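Local coordinates for protein lectin 2 (Agrocybe aegerita, PDB 4TQJ) that recognises non-reducing terminal N-acetylglucosamine, as a fungal lectin folded as a beta-propeller, at residues Phe24-Val29 / Ala48-Gly53; Val36-Phe41 / Lys376-Asp381; Ala80-Ser85 / Lys98-Asn103; Asp227-Val232 / His283-Ala288. The protein carries 1 engineered substitution. All coordinates share one frame; numbering follows the deposited sequence.

The four contacts lie in a ring of antiparallel sheets, the blades of a beta-propeller. Interactions 1 and 2 involve the sheet in which strands 20-25, 28-32 and 41-44 join the C-terminal strand 395-399, which closes the ring. Their centres are about 20 Å apart, nearest atoms about 4 Å. Interaction 2 links this blade to the one ending in strand 376-379, near the second subunit. Interaction 3 is within the following blade, its centre about 17 Å from that of interaction 1. Interaction 4 joins two adjacent blades across the chain's centre from interactions 1 and 3, with centres about 29 Å and about 32 Å away. In related propeller lectins the sugar pockets lie between blades.

Interaction 1. Residues Phe24-Val29 / Ala48-Gly53; sequences FGLDGV and AQNAGG
The carbonyl O of L26 takes the backbone N of N50 at 2.7 Å. The bond is bent, with an N-H...O angle of 146°, and the donor lies in the carbonyl plane. This bond ties a tight beta-hairpin turn, between strands 20-25 and 28-32 of a propeller blade, to the type I turn A48-A51. The hairpin is closed by G25 N to G28 O at 3.0 Å. CB of N50 also packs against L26 O, at 3.2 Å.

The methyl of A48 points into the hairpin turn. Its CB is 3.1 Å from G28 N and 3.2 Å from G25 O, tight packing. The backbone angles of G28 alone call for glycine. Water 1 sits between the two turns, hydrogen-bonded to G25 O, where other acceptors compete for its protons, and accepting from Q49 N.

L26 and Q49 run side by side and point the same way. CG of Q49 is anti to its backbone N (chi1 -177°), and CB touches CD2 of L26 at 3.8 Å. L26 also packs on T393, and Q49 on L55. Water 2 donates to N50 O and only weakly to D27 OD1. CB of A51 ends the contact, 3.9 Å from D27 O.

Interaction 2. Residues Val36-Phe41 / Lys376-Asp381; sequences VNLQPF and KALTND
L38 meets L378 and T379 through one methyl. CD2 of L38 lies 3.7 Å from CG of L378 and equally far from CG2 of T379. Both side chains cross that of L38 at about a right angle. CG of L38 is anti to its backbone N (chi1 173°), and its CD2 branch does the touching. This is the close-packed apolar part of the contact. It joins the loop between strands 28-32 and 41-44 to strand 376-379, the outermost strand of the neighbouring propeller blade. L378 and T379 both face T361, a classic beta bulge.

The closest approach is P40 against D381. The two side chains cross at about a right angle. OD2 of D381 lies 3.0 Å from CD of P40 and 3.4 Å from CG. D381 is placed by an ST turn, in which its backbone N donates to T379 OG1 at 3.1 Å with an angle of 164°. D381 O also accepts from T361 OG1.

The exposed side is looser. OE1 of Q39 stays 4.0 Å from OD2 of D381. The amide of Q39 turns back on its own loop, with NE2 donating to N37 OD1 at 3.1 Å. The second subunit is close by: V36 N bonds to N34 of that subunit, and L378 packs on its V36.

No hydrogen bond crosses between the segments. Contact rests on methyl packing and on a carboxylate oxygen near the CH2 next to the proline nitrogen, where a weak electrostatic attraction is likely.

Interaction 3. Residues Ala80-Ser85 / Lys98-Asn103; sequences AGVYVS and KMVIAN
The Y83 ring carries M99 on one face. CG of M99 is 3.9 Å above the ring plane, offset toward the rim. CB of M99 is 3.6 Å from both CD1 and CE1. SD lies 4.8 Å from the ring centroid and 39° off the normal, an oblique Met-aromatic contact. K98 C approaches the same ring obliquely. CG of M99 is anti to its backbone N (chi1 178°), which sets CG over the ring face.

The two residues form a non-hydrogen-bonded pair between antiparallel strands 82-85 and 98-101, the third and fourth strands of a four-stranded propeller blade, 98-101 being an edge strand. V84 and K98 exchange two hydrogen bonds, V84 N to K98 O and K98 N to V84 O. V82 N donates to I101 O at 3.0 Å, and V82 O takes V100 N at 2.9 Å. The register slips by one residue between V82 and Y83, a beta bulge that places V100 and I101 opposite V82.

Y83 and M99 share one face of the sheet, and V82, V84, K98 and I101 start from the other. There CG2 of V82 meets CG2 of I101 at 3.7 Å, side by side. CG2 of V84 meets CG1 of V100. V82 also packs on V75 and F77.

Past the bulge, the inverse gamma turn centred on A102 brings N103 N to I101 O through a weak bond. I101 O therefore takes V82 N, this weak bond and a CA-H of G81. Backbone bonds hold the pairing, with apolar contacts on the V82/I101 face and a Met-aromatic contact on the Y83/M99 face.

Interaction 4. Residues Asp227-Val232 / His283-Ala288; sequences DHPRFV and HPRFIA
R285 reaches from its strand under P229. CB lies 4.4 Å from CZ of F231. CG is anti to the carbonyl carbon (chi1 -82°), and the chain bends at chi2 and chi3. NE turns back to H283 O at 3.0 Å, nearly in line with that carbonyl. CZ meets CG of P229 at 3.7 Å, over the centre of one guanidinium face. NH1 bonds to F272 O and to water 3, and NH2 to water 4 at 2.8 Å. Both waters lie 2.6 Å from D227 O and donate to it, although other acceptors compete for their protons.

These are the first strands of two neighbouring propeller blades, 230-233 and 285-288. Their short segments 230-232 and 285-288 run nearly parallel, 14° apart, with axes 8.1 Å apart and no direct hydrogen bond between them. Further along, CG1 of I287 lies over the face of the F231 ring, 4.1 Å from its centroid, a CH-pi contact. CZ of F231 rests near R285 O.

The interface thus pairs an apolar end with a hydrated one. The arginine charge is met by carbonyls and waters, with no carboxylate among these partners, so dipoles probably stabilise it.

Interaction 1. Residues Phe24-Val29 / Ala48-Gly53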
loop_
_atom_site.group_PDB
_atom_site.type_symbol
_atom_site.label_atom_id
_atom_site.label_comp_id
_atom_site.label_asym_id
_atom_site.label_seq_id
_atom_site.Cartn_x
_atom_site.Cartn_y
_atom_site.Cartn_z
ATOM N N PHE A 24 -15.542 11.876 -3.601
ATOM C CA PHE A 24 -15.705 13.025 -4.475
ATOM C C PHE A 24 -16.587 14.018 -3.737
ATOM O O PHE A 24 -17.806 13.977 -3.845
ATOM C CB PHE A 24 -16.320 12.622 -5.808
ATOM C CG PHE A 24 -15.432 11.732 -6.628
ATOM C CD1 PHE A 24 -14.563 12.273 -7.572
ATOM C CD2 PHE A 24 -15.434 10.363 -6.425
ATOM C CE1 PHE A 24 -13.732 11.452 -8.326
ATOM C CE2 PHE A 24 -14.613 9.534 -7.166
ATOM C CZ PHE A 24 -13.757 10.075 -8.118
ATOM N N GLY A 25 -15.958 14.881 -2.947
ATOM C CA GLY A 25 -16.682 15.808 -2.099
ATOM C C GLY A 25 -17.118 17.030 -2.884
ATOM O O GLY A 25 -16.941 17.091 -4.105
ATOM N N LEU A 26 -17.683 18.011 -2.185
ATOM C CA LEU A 26 -18.195 19.213 -2.835
ATOM C C LEU A 26 -17.080 20.067 -3.440
ATOM O O LEU A 26 -17.283 20.731 -4.451
ATOM C CB LEU A 26 -18.989 20.047 -1.834
ATOM C CG LEU A 26 -20.219 19.357 -1.254
ATOM C CD1 LEU A 26 -20.819 20.193 -0.102
ATOM C CD2 LEU A 26 -21.247 19.066 -2.361
ATOM N N ASP A 27 -15.903 20.045 -2.820
ATOM C CA ASP A 27 -14.825 20.942 -3.226
ATOM C C ASP A 27 -13.667 20.207 -3.894
ATOM O O ASP A 27 -12.620 20.799 -4.182
ATOM C CB ASP A 27 -14.310 21.752 -2.030
ATOM C CG ASP A 27 -15.417 22.541 -1.321
ATOM O OD1 ASP A 27 -16.363 23.023 -1.976
ATOM O OD2 ASP A 27 -15.320 22.691 -0.091
ATOM N N GLY A 28 -13.852 18.917 -4.140
ATOM C CA GLY A 28 -12.832 18.142 -4.817
ATOM C C GLY A 28 -12.687 16.759 -4.231
ATOM O O GLY A 28 -13.431 16.373 -3.334
ATOM N N VAL A 29 -11.711 16.026 -4.739
ATOM C CA VAL A 29 -11.468 14.649 -4.338
ATOM C C VAL A 29 -10.755 14.592 -2.990
ATOM O O VAL A 29 -9.652 15.117 -2.829
ATOM C CB VAL A 29 -10.613 13.941 -5.398
ATOM C CG1 VAL A 29 -10.459 12.453 -5.078
ATOM C CG2 VAL A 29 -11.223 14.144 -6.779
ATOM N N ALA A 48 -15.755 17.656 -8.861
ATOM C CA ALA A 48 -16.597 17.971 -7.715
ATOM C C ALA A 48 -17.784 18.879 -8.049
ATOM O O ALA A 48 -17.773 19.595 -9.055
ATOM C CB ALA A 48 -15.747 18.592 -6.610
ATOM N N GLN A 49 -18.800 18.840 -7.188
ATOM C CA GLN A 49 -19.989 19.675 -7.316
ATOM C C GLN A 49 -19.598 21.143 -7.466
ATOM O O GLN A 49 -20.147 21.868 -8.296
ATOM C CB GLN A 49 -20.866 19.525 -6.066
ATOM C CG GLN A 49 -22.173 20.305 -6.114
ATOM C CD GLN A 49 -23.209 19.649 -7.007
ATOM O OE1 GLN A 49 -23.056 18.499 -7.413
ATOM N NE2 GLN A 49 -24.276 20.376 -7.307
ATOM N N ASN A 50 -18.641 21.575 -6.653
ATOM C CA ASN A 50 -18.217 22.971 -6.651
ATOM C C ASN A 50 -16.793 23.179 -7.144
ATOM O O ASN A 50 -16.173 24.196 -6.844
ATOM C CB ASN A 50 -18.408 23.582 -5.264
ATOM C CG ASN A 50 -19.836 23.473 -4.786
ATOM O OD1 ASN A 50 -20.771 23.640 -5.569
ATOM N ND2 ASN A 50 -20.018 23.173 -3.498
ATOM N N ALA A 51 -16.287 22.218 -7.910
ATOM C CA ALA A 51 -15.014 22.369 -8.604
ATOM C C ALA A 51 -15.014 21.572 -9.905
ATOM O O ALA A 51 -14.751 20.375 -9.898
ATOM C CB ALA A 51 -13.867 21.931 -7.711
ATOM N N GLY A 52 -15.326 22.235 -11.016
ATOM C CA GLY A 52 -15.332 21.590 -12.318
ATOM C C GLY A 52 -16.738 21.345 -12.824
ATOM O O GLY A 52 -16.931 20.871 -13.942
ATOM N N GLY A 53 -17.723 21.660 -11.992
ATOM C CA GLY A 53 -19.120 21.515 -12.366
ATOM C C GLY A 53 -19.604 20.083 -12.532
ATOM O O GLY A 53 -20.449 19.814 -13.378
HETATM O O HOH W 1 -19.073 16.289 -5.786
HETATM O O HOH W 2 -14.634 24.823 -4.218
#

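Interaction 2. Residues Val36-Phe41 / Lys376-Asp381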
loop_
_atom_site.group_PDB
_atom_site.type_symbol
_atom_site.label_atom_id
_atom_site.label_comp_id
_atom_site.label_asym_id
_atom_site.label_seq_id
_atom_site.Cartn_x
_atom_site.Cartn_y
_atom_site.Cartn_z
ATOM N N VAL A 36 -2.558 4.916 10.185
ATOM C CA VAL A 36 -2.622 5.059 11.645
ATOM C C VAL A 36 -3.236 6.378 12.100
ATOM O O VAL A 36 -3.796 6.472 13.186
ATOM C CB VAL A 36 -1.226 4.918 12.290
ATOM C CG1 VAL A 36 -0.681 3.497 12.075
ATOM C CG2 VAL A 36 -0.267 5.976 11.730
ATOM N N ASN A 37 -3.111 7.397 11.268
ATOM C CA ASN A 37 -3.676 8.695 11.571
ATOM C C ASN A 37 -4.560 9.106 10.406
ATOM O O ASN A 37 -4.155 9.891 9.555
ATOM C CB ASN A 37 -2.564 9.714 11.794
ATOM C CG ASN A 37 -3.082 11.058 12.254
ATOM O OD1 ASN A 37 -4.224 11.184 12.702
ATOM N ND2 ASN A 37 -2.232 12.075 12.155
ATOM N N LEU A 38 -5.760 8.535 10.355
ATOM C CA LEU A 38 -6.650 8.776 9.228
ATOM C C LEU A 38 -7.015 10.246 9.184
ATOM O O LEU A 38 -7.583 10.777 10.133
ATOM C CB LEU A 38 -7.916 7.924 9.327
ATOM C CG LEU A 38 -8.990 8.218 8.270
ATOM C CD1 LEU A 38 -8.475 7.897 6.872
ATOM C CD2 LEU A 38 -10.285 7.459 8.557
ATOM N N GLN A 39 -6.668 10.903 8.087
ATOM C CA GLN A 39 -6.982 12.311 7.916
ATOM C C GLN A 39 -7.346 12.594 6.458
ATOM O O GLN A 39 -6.601 12.253 5.553
ATOM C CB GLN A 39 -5.811 13.186 8.364
ATOM C CG GLN A 39 -5.493 13.115 9.865
ATOM C CD GLN A 39 -6.667 13.506 10.769
ATOM O OE1 GLN A 39 -7.658 14.093 10.319
ATOM N NE2 GLN A 39 -6.555 13.176 12.058
ATOM N N PRO A 40 -8.504 13.216 6.234
ATOM C CA PRO A 40 -8.955 13.473 4.865
ATOM C C PRO A 40 -7.951 14.387 4.174
ATOM O O PRO A 40 -7.516 15.364 4.776
ATOM C CB PRO A 40 -10.278 14.211 5.070
ATOM C CG PRO A 40 -10.114 14.910 6.389
ATOM C CD PRO A 40 -9.298 13.953 7.233
ATOM N N PHE A 41 -7.578 14.059 2.942
ATOM C CA PHE A 41 -6.596 14.831 2.197
ATOM C C PHE A 41 -7.202 15.322 0.888
ATOM O O PHE A 41 -7.559 14.526 0.020
ATOM C CB PHE A 41 -5.358 13.969 1.936
ATOM C CG PHE A 41 -4.329 14.622 1.063
ATOM C CD1 PHE A 41 -3.862 13.976 -0.075
ATOM C CD2 PHE A 41 -3.813 15.870 1.383
ATOM C CE1 PHE A 41 -2.897 14.569 -0.884
ATOM C CE2 PHE A 41 -2.854 16.476 0.575
ATOM C CZ PHE A 41 -2.400 15.826 -0.557
ATOM N N LYS A 376 -16.645 1.445 16.861
ATOM C CA LYS A 376 -15.697 2.465 17.268
ATOM C C LYS A 376 -15.827 3.691 16.395
ATOM O O LYS A 376 -16.068 3.585 15.200
ATOM C CB LYS A 376 -14.265 1.920 17.191
ATOM C CG LYS A 376 -13.871 1.073 18.384
ATOM C CD LYS A 376 -12.369 0.804 18.401
ATOM C CE LYS A 376 -11.984 -0.172 17.306
ATOM N NZ LYS A 376 -12.823 -1.416 17.408
ATOM N N ALA A 377 -15.674 4.862 16.996
ATOM C CA ALA A 377 -15.645 6.099 16.227
ATOM C C ALA A 377 -14.276 6.242 15.593
ATOM O O ALA A 377 -13.279 6.398 16.290
ATOM C CB ALA A 377 -15.936 7.293 17.130
ATOM N N LEU A 378 -14.225 6.182 14.269
ATOM C CA LEU A 378 -12.970 6.279 13.541
ATOM C C LEU A 378 -12.639 7.729 13.183
ATOM O O LEU A 378 -11.483 8.140 13.280
ATOM C CB LEU A 378 -13.020 5.393 12.286
ATOM C CG LEU A 378 -11.991 5.502 11.157
ATOM C CD1 LEU A 378 -10.601 5.052 11.587
ATOM C CD2 LEU A 378 -12.467 4.655 9.985
ATOM N N THR A 379 -13.647 8.498 12.771
ATOM C CA THR A 379 -13.456 9.922 12.442
ATOM C C THR A 379 -14.779 10.683 12.211
ATOM O O THR A 379 -15.794 10.085 11.853
ATOM C CB THR A 379 -12.540 10.108 11.207
ATOM O OG1 THR A 379 -12.385 11.504 10.925
ATOM C CG2 THR A 379 -13.130 9.421 9.987
ATOM N N ASN A 380 -14.767 11.997 12.432
ATOM C CA ASN A 380 -15.918 12.839 12.104
ATOM C C ASN A 380 -16.035 13.041 10.605
ATOM O O ASN A 380 -17.103 13.358 10.095
ATOM C CB ASN A 380 -15.825 14.215 12.774
ATOM C CG ASN A 380 -16.050 14.161 14.270
ATOM O OD1 ASN A 380 -16.843 13.361 14.767
ATOM N ND2 ASN A 380 -15.349 15.021 15.001
ATOM N N ASP A 381 -14.925 12.862 9.900
ATOM C CA ASP A 381 -14.882 13.104 8.461
ATOM C C ASP A 381 -15.662 12.039 7.676
ATOM O O ASP A 381 -15.844 10.914 8.148
ATOM C CB ASP A 381 -13.421 13.157 7.988
ATOM C CG ASP A 381 -12.579 14.155 8.789
ATOM O OD1 ASP A 381 -13.019 15.312 8.981
ATOM O OD2 ASP A 381 -11.477 13.775 9.240
#

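Interaction 3. Residues Ala80-Ser85 / Lys98-Asn103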
loop_
_atom_site.group_PDB
_atom_site.type_symbol
_atom_site.label_atom_id
_atom_site.label_comp_id
_atom_site.label_asym_id
_atom_site.label_seq_id
_atom_site.Cartn_x
_atom_site.Cartn_y
_atom_site.Cartn_z
ATOM N N ALA A 80 -17.297 16.331 -22.220
ATOM C CA ALA A 80 -16.586 16.244 -23.495
ATOM C C ALA A 80 -15.736 14.986 -23.616
ATOM O O ALA A 80 -15.153 14.721 -24.665
ATOM C CB ALA A 80 -15.724 17.484 -23.709
ATOM N N GLY A 81 -15.655 14.214 -22.538
ATOM C CA GLY A 81 -14.896 12.978 -22.569
ATOM C C GLY A 81 -14.444 12.527 -21.198
ATOM O O GLY A 81 -15.046 12.874 -20.182
ATOM N N VAL A 82 -13.368 11.755 -21.179
ATOM C CA VAL A 82 -12.856 11.173 -19.956
ATOM C C VAL A 82 -11.594 11.890 -19.512
ATOM O O VAL A 82 -10.680 12.101 -20.310
ATOM C CB VAL A 82 -12.565 9.681 -20.160
ATOM C CG1 VAL A 82 -12.083 9.049 -18.871
ATOM C CG2 VAL A 82 -13.821 8.981 -20.698
ATOM N N TYR A 83 -11.565 12.277 -18.238
ATOM C CA TYR A 83 -10.438 12.996 -17.655
ATOM C C TYR A 83 -9.800 12.158 -16.561
ATOM O O TYR A 83 -10.507 11.548 -15.759
ATOM C CB TYR A 83 -10.916 14.313 -17.050
ATOM C CG TYR A 83 -11.624 15.233 -18.017
ATOM C CD1 TYR A 83 -10.943 16.283 -18.634
ATOM C CD2 TYR A 83 -12.974 15.070 -18.306
ATOM C CE1 TYR A 83 -11.581 17.136 -19.515
ATOM C CE2 TYR A 83 -13.622 15.920 -19.189
ATOM C CZ TYR A 83 -12.920 16.951 -19.789
ATOM O OH TYR A 83 -13.560 17.805 -20.664
ATOM N N VAL A 84 -8.468 12.142 -16.512
ATOM C CA VAL A 84 -7.748 11.327 -15.547
ATOM C C VAL A 84 -6.765 12.146 -14.718
ATOM O O VAL A 84 -6.034 12.974 -15.258
ATOM C CB VAL A 84 -6.945 10.201 -16.250
ATOM C CG1 VAL A 84 -6.127 9.408 -15.232
ATOM C CG2 VAL A 84 -7.864 9.287 -17.045
ATOM N N SER A 85 -6.759 11.912 -13.408
ATOM C CA SER A 85 -5.726 12.446 -12.524
ATOM C C SER A 85 -4.827 11.317 -12.050
ATOM O O SER A 85 -5.209 10.504 -11.207
ATOM C CB SER A 85 -6.329 13.171 -11.316
ATOM O OG SER A 85 -6.723 14.491 -11.652
ATOM N N LYS A 98 -5.908 15.284 -16.809
ATOM C CA LYS A 98 -5.707 15.319 -18.258
ATOM C C LYS A 98 -6.828 14.586 -18.997
ATOM O O LYS A 98 -7.239 13.504 -18.589
ATOM C CB LYS A 98 -4.357 14.694 -18.607
ATOM C CG LYS A 98 -3.966 14.807 -20.073
ATOM C CD LYS A 98 -2.619 14.142 -20.324
ATOM C CE LYS A 98 -2.259 14.143 -21.807
ATOM N NZ LYS A 98 -1.038 13.328 -22.071
ATOM N N MET A 99 -7.319 15.176 -20.084
ATOM C CA MET A 99 -8.370 14.547 -20.880
ATOM C C MET A 99 -7.769 13.514 -21.828
ATOM O O MET A 99 -7.022 13.860 -22.741
ATOM C CB MET A 99 -9.170 15.590 -21.664
ATOM C CG MET A 99 -10.255 14.998 -22.549
ATOM S SD MET A 99 -11.049 16.240 -23.593
ATOM C CE MET A 99 -9.620 16.929 -24.419
ATOM N N VAL A 100 -8.113 12.249 -21.611
ATOM C CA VAL A 100 -7.477 11.137 -22.316
ATOM C C VAL A 100 -8.281 10.630 -23.515
ATOM O O VAL A 100 -7.771 9.844 -24.309
ATOM C CB VAL A 100 -7.190 9.964 -21.350
ATOM C CG1 VAL A 100 -6.335 10.432 -20.195
ATOM C CG2 VAL A 100 -8.498 9.362 -20.826
ATOM N N ILE A 101 -9.530 11.065 -23.648
ATOM C CA ILE A 101 -10.343 10.653 -24.791
ATOM C C ILE A 101 -11.639 11.449 -24.940
ATOM O O ILE A 101 -12.326 11.766 -23.956
ATOM C CB ILE A 101 -10.652 9.119 -24.778
ATOM C CG1 ILE A 101 -11.207 8.654 -26.127
ATOM C CG2 ILE A 101 -11.626 8.754 -23.662
ATOM C CD1 ILE A 101 -11.273 7.153 -26.270
ATOM N N ALA A 102 -11.962 11.764 -26.190
ATOM C CA ALA A 102 -13.172 12.492 -26.529
ATOM C C ALA A 102 -14.345 11.550 -26.815
ATOM O O ALA A 102 -14.970 11.622 -27.869
ATOM C CB ALA A 102 -12.914 13.417 -27.725
ATOM N N ASN A 103 -14.649 10.675 -25.859
ATOM C CA ASN A 103 -15.783 9.760 -25.976
ATOM C C ASN A 103 -16.324 9.419 -24.581
ATOM O O ASN A 103 -15.719 9.797 -23.578
ATOM C CB ASN A 103 -15.371 8.467 -26.695
ATOM C CG ASN A 103 -15.052 8.680 -28.170
ATOM O OD1 ASN A 103 -13.924 8.993 -28.533
ATOM N ND2 ASN A 103 -16.046 8.486 -29.025
#

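Interaction 4. Residues Asp227-Val232 / His283-Ala288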
loop_
_atom_site.group_PDB
_atom_site.type_symbol
_atom_site.label_atom_id
_atom_site.label_comp_id
_atom_site.label_asym_id
_atom_site.label_seq_id
_atom_site.Cartn_x
_atom_site.Cartn_y
_atom_site.Cartn_z
ATOM N N ASP A 227 -36.380 -4.566 -5.367
ATOM C CA ASP A 227 -36.774 -5.347 -4.238
ATOM C C ASP A 227 -35.962 -6.620 -4.068
ATOM O O ASP A 227 -35.932 -7.186 -2.978
ATOM C CB ASP A 227 -38.245 -5.670 -4.482
ATOM C CG ASP A 227 -39.025 -4.444 -4.949
ATOM O OD1 ASP A 227 -39.865 -4.554 -5.861
ATOM O OD2 ASP A 227 -38.788 -3.356 -4.394
ATOM N N HIS A 228 -35.310 -7.048 -5.147
ATOM C CA HIS A 228 -34.618 -8.334 -5.192
ATOM C C HIS A 228 -33.218 -8.191 -5.756
ATOM O O HIS A 228 -32.986 -8.483 -6.938
ATOM C CB HIS A 228 -35.394 -9.333 -6.041
ATOM C CG HIS A 228 -36.835 -9.455 -5.653
ATOM N ND1 HIS A 228 -37.864 -9.096 -6.496
ATOM C CD2 HIS A 228 -37.418 -9.874 -4.507
ATOM C CE1 HIS A 228 -39.020 -9.300 -5.891
ATOM N NE2 HIS A 228 -38.777 -9.769 -4.677
ATOM N N PRO A 229 -32.279 -7.740 -4.914
ATOM C CA PRO A 229 -30.880 -7.566 -5.318
ATOM C C PRO A 229 -30.247 -8.867 -5.815
ATOM O O PRO A 229 -30.519 -9.927 -5.258
ATOM C CB PRO A 229 -30.193 -7.088 -4.027
ATOM C CG PRO A 229 -31.149 -7.422 -2.914
ATOM C CD PRO A 229 -32.510 -7.326 -3.517
ATOM N N ARG A 230 -29.437 -8.775 -6.865
ATOM C CA ARG A 230 -28.709 -9.928 -7.388
ATOM C C ARG A 230 -27.226 -9.618 -7.492
ATOM O O ARG A 230 -26.834 -8.487 -7.799
ATOM C CB ARG A 230 -29.250 -10.351 -8.752
ATOM C CG ARG A 230 -30.533 -11.187 -8.658
ATOM C CD ARG A 230 -31.488 -10.826 -9.794
ATOM N NE ARG A 230 -32.170 -9.557 -9.529
ATOM C CZ ARG A 230 -32.803 -8.831 -10.450
ATOM N NH1 ARG A 230 -32.842 -9.238 -11.720
ATOM N NH2 ARG A 230 -33.389 -7.691 -10.104
ATOM N N PHE A 231 -26.415 -10.644 -7.274
ATOM C CA PHE A 231 -24.970 -10.488 -7.214
ATOM C C PHE A 231 -24.247 -11.586 -7.973
ATOM O O PHE A 231 -24.757 -12.701 -8.127
ATOM C CB PHE A 231 -24.501 -10.559 -5.758
ATOM C CG PHE A 231 -25.284 -9.701 -4.820
ATOM C CD1 PHE A 231 -24.877 -8.403 -4.543
ATOM C CD2 PHE A 231 -26.423 -10.188 -4.206
ATOM C CE1 PHE A 231 -25.589 -7.603 -3.664
ATOM C CE2 PHE A 231 -27.154 -9.394 -3.323
ATOM C CZ PHE A 231 -26.727 -8.096 -3.046
ATOM N N VAL A 232 -23.035 -11.283 -8.414
ATOM C CA VAL A 232 -22.139 -12.325 -8.907
ATOM C C VAL A 232 -20.922 -12.386 -8.001
ATOM O O VAL A 232 -20.370 -11.357 -7.630
ATOM C CB VAL A 232 -21.731 -12.098 -10.372
ATOM C CG1 VAL A 232 -22.927 -12.350 -11.276
ATOM C CG2 VAL A 232 -21.211 -10.687 -10.558
ATOM N N HIS A 283 -32.775 -1.613 3.676
ATOM C CA HIS A 283 -31.931 -2.709 4.126
ATOM C C HIS A 283 -30.877 -3.150 3.118
ATOM O O HIS A 283 -31.039 -4.175 2.453
ATOM C CB HIS A 283 -32.820 -3.899 4.458
ATOM C CG HIS A 283 -33.891 -3.592 5.461
ATOM N ND1 HIS A 283 -35.227 -3.838 5.223
ATOM C CD2 HIS A 283 -33.820 -3.087 6.714
ATOM C CE1 HIS A 283 -35.930 -3.495 6.285
ATOM N NE2 HIS A 283 -35.101 -3.027 7.202
ATOM N N PRO A 284 -29.787 -2.390 3.008
ATOM C CA PRO A 284 -28.735 -2.788 2.066
ATOM C C PRO A 284 -28.160 -4.188 2.335
ATOM O O PRO A 284 -27.873 -4.575 3.489
ATOM C CB PRO A 284 -27.665 -1.694 2.223
ATOM C CG PRO A 284 -28.087 -0.836 3.370
ATOM C CD PRO A 284 -29.571 -1.040 3.561
ATOM N N ARG A 285 -28.019 -4.950 1.255
ATOM C CA ARG A 285 -27.438 -6.290 1.322
ATOM C C ARG A 285 -26.142 -6.402 0.495
ATOM O O ARG A 285 -25.961 -5.686 -0.489
ATOM C CB ARG A 285 -28.475 -7.340 0.935
ATOM C CG ARG A 285 -29.430 -7.722 2.106
ATOM C CD ARG A 285 -30.872 -7.975 1.654
ATOM N NE ARG A 285 -31.510 -6.767 1.113
ATOM C CZ ARG A 285 -32.670 -6.768 0.447
ATOM N NH1 ARG A 285 -33.332 -7.908 0.245
ATOM N NH2 ARG A 285 -33.165 -5.636 -0.022
ATOM N N PHE A 286 -25.232 -7.278 0.919
ATOM C CA PHE A 286 -23.928 -7.420 0.260
ATOM C C PHE A 286 -23.481 -8.879 0.285
ATOM O O PHE A 286 -23.883 -9.654 1.156
ATOM C CB PHE A 286 -22.829 -6.613 0.980
ATOM C CG PHE A 286 -23.108 -5.138 1.114
ATOM C CD1 PHE A 286 -22.472 -4.220 0.290
ATOM C CD2 PHE A 286 -23.971 -4.665 2.098
ATOM C CE1 PHE A 286 -22.719 -2.844 0.424
ATOM C CE2 PHE A 286 -24.225 -3.320 2.237
ATOM C CZ PHE A 286 -23.595 -2.398 1.397
ATOM N N ILE A 287 -22.632 -9.239 -0.668
ATOM C CA ILE A 287 -21.894 -10.484 -0.591
ATOM C C ILE A 287 -20.451 -10.064 -0.364
ATOM O O ILE A 287 -19.924 -9.229 -1.097
ATOM C CB ILE A 287 -21.971 -11.301 -1.895
ATOM C CG1 ILE A 287 -23.430 -11.571 -2.293
ATOM C CG2 ILE A 287 -21.176 -12.603 -1.741
ATOM C CD1 ILE A 287 -24.265 -12.175 -1.166
ATOM N N ALA A 288 -19.827 -10.612 0.662
ATOM C CA ALA A 288 -18.430 -10.303 0.954
ATOM C C ALA A 288 -17.811 -11.487 1.671
ATOM O O ALA A 288 -18.530 -12.286 2.274
ATOM C CB ALA A 288 -18.333 -9.051 1.813
HETATM O O HOH W 3 -35.247 -9.106 -1.431
HETATM O O HOH W 4 -35.867 -5.865 -0.683
#